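Long-range contacts in nucleoporin NUP170 (Chaetomium thermophilum, PDB 5HAX), which probably serves as a scaffold component of the inner ring of the nuclear pore complex, combining a beta-propeller with a helical region: residues S246-Y254 / K264-S272; L286-S297 / L309-L319. One frame throughout, in Å; residues are numbered along the deposited sequence.

Contact 1. Residues S246-Y254 / K264-S272; sequences SNRSTIRTY and KVIEKDKTS. With PO4 (phosphate ion), chain D.
Strands 251-254 and 264-268 run antiparallel, their axes 4.7 Å apart at 163°, with I251 and K268 exchanging both backbone bonds (I251 N to K268 O, 2.9 Å). They form the third and fourth strands of a four-stranded blade of the beta-propeller, and a classic bulge interrupts the register: T253 O accepts from V265 N at 2.9 Å and weakly from I266 N at 3.3 Å, so two residues face one. Beyond the bulge, K264 lies opposite Y254, and its CG sits over one face of the ring, 4.0 Å from the centroid, a CH-pi contact. On the same face of the sheet, E267 has CG anti to its backbone N (chi1 -177°) and an extended chain beyond, which carries the carboxylate alongside R252. The two charged planes are 62° apart, and the salt bridge from R252 NE to E267 OE1 (3.2 Å) is a weak, bent hydrogen bond. K264 NZ meets the same oxygen at 2.9 Å nearly along its C-O axis, so OE1 is gripped by both cations in a three-residue salt-bridge network. R252 also has E228 as a salt-bridge partner, through NH2. T250 CG2 sits over one face of this guanidinium, toward its rim. On the other face of the sheet, T253 and I266 lie side by side through their CB atoms, with M342 of strand 341-348 against them. After the strand, D269 N-caps helix 270-279 by accepting from S272 N through OD1. K268 NZ, salt-bridged to D276, donates to S272 OG, which in turn donates to O1 of a phosphate ion, probably from the crystallisation liquor and also bound by R275; S272 OG to O1 is 3.0 Å.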
loop_
_atom_site.group_PDB
_atom_site.type_symbol
_atom_site.label_atom_id
_atom_site.label_comp_id
_atom_site.label_asym_id
_atom_site.label_seq_id
_atom_site.Cartn_x
_atom_site.Cartn_y
_atom_site.Cartn_z
ATOM N N SER A 246 14.405 1.827 -21.195
ATOM C CA SER A 246 14.784 1.281 -22.489
ATOM C C SER A 246 15.647 0.034 -22.315
ATOM O O SER A 246 16.094 -0.303 -21.216
ATOM C CB SER A 246 15.527 2.327 -23.324
ATOM O OG SER A 246 16.925 2.274 -23.091
ATOM N N ASN A 247 15.873 -0.656 -23.436
ATOM C CA ASN A 247 16.710 -1.850 -23.437
ATOM C C ASN A 247 18.175 -1.527 -23.196
ATOM O O ASN A 247 18.944 -2.426 -22.842
ATOM C CB ASN A 247 16.574 -2.588 -24.765
ATOM C CG ASN A 247 17.154 -1.801 -25.919
ATOM O OD1 ASN A 247 16.747 -0.670 -26.180
ATOM N ND2 ASN A 247 18.134 -2.383 -26.598
ATOM N N ARG A 248 18.578 -0.274 -23.402
ATOM C CA ARG A 248 19.919 0.190 -23.077
ATOM C C ARG A 248 20.007 0.754 -21.665
ATOM O O ARG A 248 21.013 1.386 -21.325
ATOM C CB ARG A 248 20.365 1.252 -24.084
ATOM C CG ARG A 248 20.212 0.828 -25.532
ATOM C CD ARG A 248 20.750 1.885 -26.486
ATOM N NE ARG A 248 22.198 2.029 -26.372
ATOM C CZ ARG A 248 23.081 1.241 -26.980
ATOM N NH1 ARG A 248 24.380 1.449 -26.813
ATOM N NH2 ARG A 248 22.672 0.243 -27.753
ATOM N N SER A 249 18.973 0.551 -20.849
ATOM C CA SER A 249 18.910 1.028 -19.472
ATOM C C SER A 249 18.847 2.551 -19.383
ATOM O O SER A 249 19.225 3.128 -18.360
ATOM C CB SER A 249 20.086 0.493 -18.643
ATOM O OG SER A 249 20.107 -0.925 -18.667
ATOM N N THR A 250 18.368 3.214 -20.435
ATOM C CA THR A 250 18.139 4.654 -20.396
ATOM C C THR A 250 16.797 4.949 -19.738
ATOM O O THR A 250 15.784 4.323 -20.068
ATOM C CB THR A 250 18.167 5.243 -21.807
ATOM O OG1 THR A 250 19.477 5.090 -22.364
ATOM C CG2 THR A 250 17.799 6.729 -21.786
ATOM N N ILE A 251 16.793 5.917 -18.824
ATOM C CA ILE A 251 15.595 6.338 -18.102
ATOM C C ILE A 251 15.166 7.688 -18.661
ATOM O O ILE A 251 15.928 8.661 -18.604
ATOM C CB ILE A 251 15.847 6.438 -16.590
ATOM C CG1 ILE A 251 16.312 5.091 -16.028
ATOM C CG2 ILE A 251 14.587 6.916 -15.873
ATOM C CD1 ILE A 251 16.753 5.157 -14.577
ATOM N N ARG A 252 13.946 7.749 -19.186
ATOM C CA ARG A 252 13.370 8.982 -19.703
ATOM C C ARG A 252 12.194 9.399 -18.830
ATOM O O ARG A 252 11.375 8.562 -18.441
ATOM C CB ARG A 252 12.916 8.806 -21.154
ATOM C CG ARG A 252 14.064 8.592 -22.134
ATOM C CD ARG A 252 13.557 8.298 -23.539
ATOM N NE ARG A 252 14.630 8.320 -24.532
ATOM C CZ ARG A 252 15.422 7.288 -24.817
ATOM N NH1 ARG A 252 15.280 6.133 -24.180
ATOM N NH2 ARG A 252 16.364 7.414 -25.742
ATOM N N THR A 253 12.128 10.690 -18.512
ATOM C CA THR A 253 11.063 11.260 -17.695
ATOM C C THR A 253 10.245 12.221 -18.546
ATOM O O THR A 253 10.807 13.088 -19.222
ATOM C CB THR A 253 11.627 11.996 -16.475
ATOM O OG1 THR A 253 12.450 11.104 -15.713
ATOM C CG2 THR A 253 10.500 12.534 -15.586
ATOM N N TYR A 254 8.925 12.059 -18.509
ATOM C CA TYR A 254 7.989 12.909 -19.233
ATOM C C TYR A 254 7.040 13.561 -18.238
ATOM O O TYR A 254 6.645 12.936 -17.249
ATOM C CB TYR A 254 7.187 12.104 -20.264
ATOM C CG TYR A 254 8.027 11.393 -21.299
ATOM C CD1 TYR A 254 8.682 10.208 -20.996
ATOM C CD2 TYR A 254 8.154 11.899 -22.584
ATOM C CE1 TYR A 254 9.448 9.551 -21.940
ATOM C CE2 TYR A 254 8.917 11.249 -23.538
ATOM C CZ TYR A 254 9.561 10.075 -23.212
ATOM O OH TYR A 254 10.321 9.424 -24.154
ATOM N N LYS A 264 8.924 15.548 -22.830
ATOM C CA LYS A 264 10.127 14.932 -22.288
ATOM C C LYS A 264 10.964 15.994 -21.588
ATOM O O LYS A 264 11.278 17.034 -22.175
ATOM C CB LYS A 264 10.943 14.263 -23.394
ATOM C CG LYS A 264 11.915 13.195 -22.881
ATOM C CD LYS A 264 13.217 13.145 -23.677
ATOM C CE LYS A 264 12.982 12.913 -25.160
ATOM N NZ LYS A 264 14.267 12.775 -25.900
ATOM N N VAL A 265 11.315 15.735 -20.330
ATOM C CA VAL A 265 12.022 16.713 -19.513
ATOM C C VAL A 265 13.354 16.199 -18.984
ATOM O O VAL A 265 14.208 17.019 -18.608
ATOM C CB VAL A 265 11.139 17.194 -18.342
ATOM C CG1 VAL A 265 9.994 18.055 -18.858
ATOM C CG2 VAL A 265 10.607 16.010 -17.545
ATOM N N ILE A 266 13.575 14.888 -18.928
ATOM C CA ILE A 266 14.854 14.328 -18.503
ATOM C C ILE A 266 15.146 13.096 -19.344
ATOM O O ILE A 266 14.240 12.322 -19.671
ATOM C CB ILE A 266 14.865 13.959 -17.002
ATOM C CG1 ILE A 266 14.353 15.123 -16.149
ATOM C CG2 ILE A 266 16.277 13.560 -16.572
ATOM C CD1 ILE A 266 14.206 14.782 -14.678
ATOM N N GLU A 267 16.418 12.923 -19.695
ATOM C CA GLU A 267 16.906 11.714 -20.353
ATOM C C GLU A 267 18.247 11.378 -19.719
ATOM O O GLU A 267 19.206 12.143 -19.857
ATOM C CB GLU A 267 17.037 11.914 -21.863
ATOM C CG GLU A 267 17.471 10.668 -22.616
ATOM C CD GLU A 267 17.356 10.821 -24.126
ATOM O OE1 GLU A 267 16.231 11.043 -24.625
ATOM O OE2 GLU A 267 18.391 10.719 -24.817
ATOM N N LYS A 268 18.311 10.248 -19.017
ATOM C CA LYS A 268 19.487 9.856 -18.244
ATOM C C LYS A 268 19.891 8.448 -18.657
ATOM O O LYS A 268 19.189 7.482 -18.337
ATOM C CB LYS A 268 19.195 9.920 -16.746
ATOM C CG LYS A 268 20.421 9.780 -15.859
ATOM C CD LYS A 268 20.030 9.766 -14.392
ATOM C CE LYS A 268 21.249 9.703 -13.489
ATOM N NZ LYS A 268 22.073 10.941 -13.572
ATOM N N ASP A 269 21.019 8.324 -19.357
ATOM C CA ASP A 269 21.477 7.021 -19.812
ATOM C C ASP A 269 22.298 6.333 -18.724
ATOM O O ASP A 269 22.623 6.914 -17.687
ATOM C CB ASP A 269 22.282 7.144 -21.115
ATOM C CG ASP A 269 23.490 8.066 -20.996
ATOM O OD1 ASP A 269 23.988 8.297 -19.875
ATOM O OD2 ASP A 269 23.950 8.553 -22.051
ATOM N N LYS A 270 22.621 5.062 -18.975
ATOM C CA LYS A 270 23.356 4.273 -17.994
ATOM C C LYS A 270 24.706 4.899 -17.669
ATOM O O LYS A 270 25.184 4.782 -16.535
ATOM C CB LYS A 270 23.537 2.844 -18.507
ATOM C CG LYS A 270 24.403 1.976 -17.611
ATOM C CD LYS A 270 24.246 0.493 -17.919
ATOM C CE LYS A 270 24.477 0.185 -19.385
ATOM N NZ LYS A 270 24.595 -1.279 -19.616
ATOM N N THR A 271 25.332 5.563 -18.644
ATOM C CA THR A 271 26.601 6.238 -18.388
ATOM C C THR A 271 26.448 7.309 -17.317
ATOM O O THR A 271 27.311 7.452 -16.443
ATOM C CB THR A 271 27.131 6.857 -19.680
ATOM O OG1 THR A 271 27.283 5.834 -20.672
ATOM C CG2 THR A 271 28.471 7.542 -19.447
ATOM N N SER A 272 25.359 8.079 -17.375
ATOM C CA SER A 272 25.122 9.113 -16.374
ATOM C C SER A 272 24.933 8.499 -14.991
ATOM O O SER A 272 25.512 8.968 -14.004
ATOM C CB SER A 272 23.904 9.946 -16.772
ATOM O OG SER A 272 23.636 10.955 -15.815
HETATM P P PO4 D . 25.459 14.215 -16.143
HETATM O O1 PO4 D . 25.954 12.838 -15.768
HETATM O O2 PO4 D . 24.538 14.118 -17.337
HETATM O O3 PO4 D . 26.642 15.086 -16.491
HETATM O O4 PO4 D . 24.716 14.817 -14.975
HETATM O O HOH W 1 21.717 3.870 -21.548
HETATM O O HOH W 2 19.975 5.340 -16.924
HETATM O O HOH W 3 15.739 10.213 -27.664
#

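Contact 2. Residues L286-S297 / L309-L319; sequences LFTDKTNIVALS and LMALTDTGCRL
D314, L312 and S297, among the residues with most surface buried here, mark three levels of the pairing between 286-297 and 309-319. At the turn end, D314 N donates to N292 O at 2.8 Å, while N292 N returns a bond to D314 OD1 (3.1 Å), meeting it from 57° above the carboxylate plane. The fold-back follows from chi1 of 56°, which holds CG between the backbone N and the carbonyl carbon; a water joins OD1 to K290 O. L312 lies opposite a bulge formed by V294 and A295: its O accepts from V294 N (2.8 Å) and its N donates to A295 O (3.0 Å), while CD2 packs on V294 CG2. S297 and M310 form a hydrogen-bonded pair, M310 N to S297 O at 3.0 Å and S297 N back to M310 O, with S297 CB approaching M310 CE at 4.2 Å. Across the loops, T315 OG1 donates to L286 O, though the bond is doubtfully short, and receives T313 OG1 at 2.8 Å. With a valine at T315 the hydroxyl is gone, and T313 OG1 would probably be left without this acceptor. Strands 293-298 and 307-313 form a beta hairpin, here interrupted by a bulge, within a blade of the beta-propeller.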
loop_
_atom_site.group_PDB
_atom_site.type_symbol
_atom_site.label_atom_id
_atom_site.label_comp_id
_atom_site.label_asym_id
_atom_site.label_seq_id
_atom_site.Cartn_x
_atom_site.Cartn_y
_atom_site.Cartn_z
ATOM N N LEU A 286 29.265 -4.611 -8.648
ATOM C CA LEU A 286 27.897 -5.010 -8.945
ATOM C C LEU A 286 27.199 -4.050 -9.901
ATOM O O LEU A 286 26.097 -4.361 -10.365
ATOM C CB LEU A 286 27.087 -5.118 -7.647
ATOM C CG LEU A 286 27.544 -6.167 -6.628
ATOM C CD1 LEU A 286 26.679 -6.107 -5.374
ATOM C CD2 LEU A 286 27.516 -7.568 -7.223
ATOM N N PHE A 287 27.808 -2.905 -10.208
ATOM C CA PHE A 287 27.214 -1.923 -11.113
ATOM C C PHE A 287 28.307 -1.385 -12.030
ATOM O O PHE A 287 29.133 -0.574 -11.600
ATOM C CB PHE A 287 26.547 -0.789 -10.334
ATOM C CG PHE A 287 25.760 0.164 -11.194
ATOM C CD1 PHE A 287 25.131 -0.272 -12.351
ATOM C CD2 PHE A 287 25.654 1.500 -10.844
ATOM C CE1 PHE A 287 24.411 0.604 -13.139
ATOM C CE2 PHE A 287 24.935 2.381 -11.629
ATOM C CZ PHE A 287 24.313 1.932 -12.776
ATOM N N THR A 288 28.298 -1.829 -13.289
ATOM C CA THR A 288 29.281 -1.434 -14.290
ATOM C C THR A 288 28.563 -1.159 -15.603
ATOM O O THR A 288 27.334 -1.231 -15.692
ATOM C CB THR A 288 30.336 -2.522 -14.503
ATOM O OG1 THR A 288 29.726 -3.651 -15.139
ATOM C CG2 THR A 288 30.954 -2.955 -13.180
ATOM N N ASP A 289 29.346 -0.856 -16.644
ATOM C CA ASP A 289 28.777 -0.640 -17.971
ATOM C C ASP A 289 28.172 -1.912 -18.554
ATOM O O ASP A 289 27.390 -1.832 -19.508
ATOM C CB ASP A 289 29.844 -0.092 -18.921
ATOM C CG ASP A 289 30.873 -1.134 -19.308
ATOM O OD1 ASP A 289 31.298 -1.141 -20.480
ATOM O OD2 ASP A 289 31.258 -1.945 -18.442
ATOM N N LYS A 290 28.520 -3.079 -18.007
ATOM C CA LYS A 290 27.920 -4.340 -18.422
ATOM C C LYS A 290 26.573 -4.590 -17.751
ATOM O O LYS A 290 25.790 -5.409 -18.243
ATOM C CB LYS A 290 28.890 -5.482 -18.102
ATOM C CG LYS A 290 28.414 -6.884 -18.465
ATOM C CD LYS A 290 28.195 -7.050 -19.960
ATOM C CE LYS A 290 28.019 -8.519 -20.323
ATOM N NZ LYS A 290 27.707 -8.721 -21.765
ATOM N N THR A 291 26.282 -3.886 -16.662
ATOM C CA THR A 291 25.070 -4.127 -15.890
ATOM C C THR A 291 23.844 -3.559 -16.600
ATOM O O THR A 291 23.906 -2.502 -17.232
ATOM C CB THR A 291 25.219 -3.497 -14.505
ATOM O OG1 THR A 291 26.435 -3.961 -13.904
ATOM C CG2 THR A 291 24.045 -3.849 -13.608
ATOM N N ASN A 292 22.724 -4.269 -16.479
ATOM C CA ASN A 292 21.448 -3.864 -17.054
ATOM C C ASN A 292 20.490 -3.442 -15.945
ATOM O O ASN A 292 20.471 -4.046 -14.868
ATOM C CB ASN A 292 20.813 -5.005 -17.861
ATOM C CG ASN A 292 21.607 -5.364 -19.104
ATOM O OD1 ASN A 292 21.934 -4.502 -19.919
ATOM N ND2 ASN A 292 21.919 -6.644 -19.255
ATOM N N ILE A 293 19.699 -2.406 -16.216
ATOM C CA ILE A 293 18.570 -2.038 -15.365
ATOM C C ILE A 293 17.344 -2.772 -15.897
ATOM O O ILE A 293 16.961 -2.595 -17.059
ATOM C CB ILE A 293 18.346 -0.515 -15.353
ATOM C CG1 ILE A 293 19.566 0.191 -14.753
ATOM C CG2 ILE A 293 17.080 -0.161 -14.560
ATOM C CD1 ILE A 293 19.491 1.709 -14.774
ATOM N N VAL A 294 16.727 -3.595 -15.047
ATOM C CA VAL A 294 15.647 -4.475 -15.488
ATOM C C VAL A 294 14.256 -3.956 -15.130
ATOM O O VAL A 294 13.267 -4.435 -15.706
ATOM C CB VAL A 294 15.832 -5.895 -14.910
ATOM C CG1 VAL A 294 17.163 -6.482 -15.356
ATOM C CG2 VAL A 294 15.727 -5.883 -13.388
ATOM N N ALA A 295 14.142 -3.000 -14.209
ATOM C CA ALA A 295 12.826 -2.531 -13.799
ATOM C C ALA A 295 12.945 -1.179 -13.114
ATOM O O ALA A 295 13.972 -0.860 -12.509
ATOM C CB ALA A 295 12.145 -3.531 -12.857
ATOM N N LEU A 296 11.874 -0.395 -13.221
ATOM C CA LEU A 296 11.716 0.847 -12.482
ATOM C C LEU A 296 10.501 0.741 -11.570
ATOM O O LEU A 296 9.629 -0.110 -11.757
ATOM C CB LEU A 296 11.548 2.051 -13.420
ATOM C CG LEU A 296 12.643 2.282 -14.462
ATOM C CD1 LEU A 296 12.316 3.504 -15.304
ATOM C CD2 LEU A 296 14.012 2.429 -13.806
ATOM N N SER A 297 10.457 1.619 -10.573
ATOM C CA SER A 297 9.307 1.724 -9.685
ATOM C C SER A 297 9.175 3.163 -9.203
ATOM O O SER A 297 10.023 3.636 -8.435
ATOM C CB SER A 297 9.445 0.775 -8.498
ATOM O OG SER A 297 8.236 0.720 -7.763
ATOM N N LEU A 309 12.305 7.808 -7.786
ATOM C CA LEU A 309 12.327 6.602 -8.601
ATOM C C LEU A 309 13.307 5.592 -8.023
ATOM O O LEU A 309 14.395 5.961 -7.575
ATOM C CB LEU A 309 12.720 6.956 -10.040
ATOM C CG LEU A 309 12.530 5.902 -11.123
ATOM C CD1 LEU A 309 11.051 5.638 -11.350
ATOM C CD2 LEU A 309 13.208 6.361 -12.404
ATOM N N MET A 310 12.911 4.320 -8.045
ATOM C CA MET A 310 13.809 3.208 -7.771
ATOM C C MET A 310 14.098 2.469 -9.070
ATOM O O MET A 310 13.194 2.243 -9.880
ATOM C CB MET A 310 13.212 2.232 -6.752
ATOM C CG MET A 310 14.223 1.217 -6.227
ATOM S SD MET A 310 13.478 -0.196 -5.389
ATOM C CE MET A 310 12.825 -1.111 -6.785
ATOM N N ALA A 311 15.359 2.095 -9.261
ATOM C CA ALA A 311 15.791 1.327 -10.421
ATOM C C ALA A 311 16.518 0.085 -9.933
ATOM O O ALA A 311 17.390 0.176 -9.062
ATOM C CB ALA A 311 16.696 2.158 -11.336
ATOM N N LEU A 312 16.150 -1.069 -10.480
ATOM C CA LEU A 312 16.714 -2.352 -10.082
ATOM C C LEU A 312 17.661 -2.849 -11.167
ATOM O O LEU A 312 17.279 -2.928 -12.338
ATOM C CB LEU A 312 15.608 -3.381 -9.838
ATOM C CG LEU A 312 16.092 -4.764 -9.388
ATOM C CD1 LEU A 312 16.720 -4.689 -8.004
ATOM C CD2 LEU A 312 14.950 -5.762 -9.406
ATOM N N THR A 313 18.886 -3.184 -10.771
ATOM C CA THR A 313 19.862 -3.770 -11.676
ATOM C C THR A 313 19.706 -5.287 -11.708
ATOM O O THR A 313 19.098 -5.892 -10.822
ATOM C CB THR A 313 21.288 -3.420 -11.249
ATOM O OG1 THR A 313 21.599 -4.080 -10.016
ATOM C CG2 THR A 313 21.463 -1.919 -11.083
ATOM N N ASP A 314 20.276 -5.904 -12.746
ATOM C CA ASP A 314 20.248 -7.361 -12.825
ATOM C C ASP A 314 21.151 -8.017 -11.790
ATOM O O ASP A 314 21.061 -9.233 -11.603
ATOM C CB ASP A 314 20.627 -7.836 -14.234
ATOM C CG ASP A 314 21.975 -7.307 -14.701
ATOM O OD1 ASP A 314 22.197 -7.276 -15.928
ATOM O OD2 ASP A 314 22.813 -6.930 -13.858
ATOM N N THR A 315 22.002 -7.248 -11.112
ATOM C CA THR A 315 22.807 -7.752 -10.005
ATOM C C THR A 315 22.107 -7.606 -8.660
ATOM O O THR A 315 22.668 -8.015 -7.638
ATOM C CB THR A 315 24.156 -7.027 -9.958
ATOM O OG1 THR A 315 23.939 -5.611 -9.935
ATOM C CG2 THR A 315 25.002 -7.390 -11.172
ATOM N N GLY A 316 20.907 -7.033 -8.634
ATOM C CA GLY A 316 20.136 -6.916 -7.414
ATOM C C GLY A 316 20.312 -5.624 -6.654
ATOM O O GLY A 316 19.841 -5.532 -5.514
ATOM N N CYS A 317 20.970 -4.625 -7.239
ATOM C CA CYS A 317 21.134 -3.336 -6.581
ATOM C C CYS A 317 19.906 -2.474 -6.822
ATOM O O CYS A 317 19.415 -2.380 -7.951
ATOM C CB CYS A 317 22.381 -2.623 -7.099
ATOM S SG CYS A 317 23.925 -3.498 -6.775
ATOM N N ARG A 318 19.409 -1.850 -5.759
ATOM C CA ARG A 318 18.307 -0.901 -5.844
ATOM C C ARG A 318 18.899 0.503 -5.885
ATOM O O ARG A 318 19.483 0.968 -4.899
ATOM C CB ARG A 318 17.347 -1.070 -4.669
ATOM C CG ARG A 318 16.351 -2.207 -4.845
ATOM C CD ARG A 318 15.566 -2.469 -3.567
ATOM N NE ARG A 318 16.308 -3.308 -2.631
ATOM C CZ ARG A 318 15.959 -3.511 -1.365
ATOM N NH1 ARG A 318 16.694 -4.301 -0.594
ATOM N NH2 ARG A 318 14.876 -2.928 -0.866
ATOM N N LEU A 319 18.752 1.171 -7.028
ATOM C CA LEU A 319 19.239 2.529 -7.232
ATOM C C LEU A 319 18.092 3.500 -6.980
ATOM O O LEU A 319 17.061 3.430 -7.655
ATOM C CB LEU A 319 19.780 2.706 -8.651
ATOM C CG LEU A 319 20.657 1.586 -9.216
ATOM C CD1 LEU A 319 21.036 1.894 -10.661
ATOM C CD2 LEU A 319 21.898 1.387 -8.367
HETATM O O HOH W 4 24.625 -7.609 -17.274
#

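In the fold
The centres of contact 1 and contact 2 lie about 13 Å apart, on the same side of the chain's centre, and follow in series along the sequence: 246-272 closes before 286-319 opens. Each is a hairpin in its own sheet of the beta-propeller, contact 1 in the blade of strands 230-236 to 263-268 and contact 2 in the next, with helix 270-279 following strand 263-268 in the chain and leading toward strand 293-298. The blades also meet directly. K270 NZ at the start of that helix probably hydrogen-bonds to T291 O and D289 O, S249 OG accepts from I293 N, and I251 CG2 packs on L309 CD2. Polar and apolar contacts thus tie successive blades together.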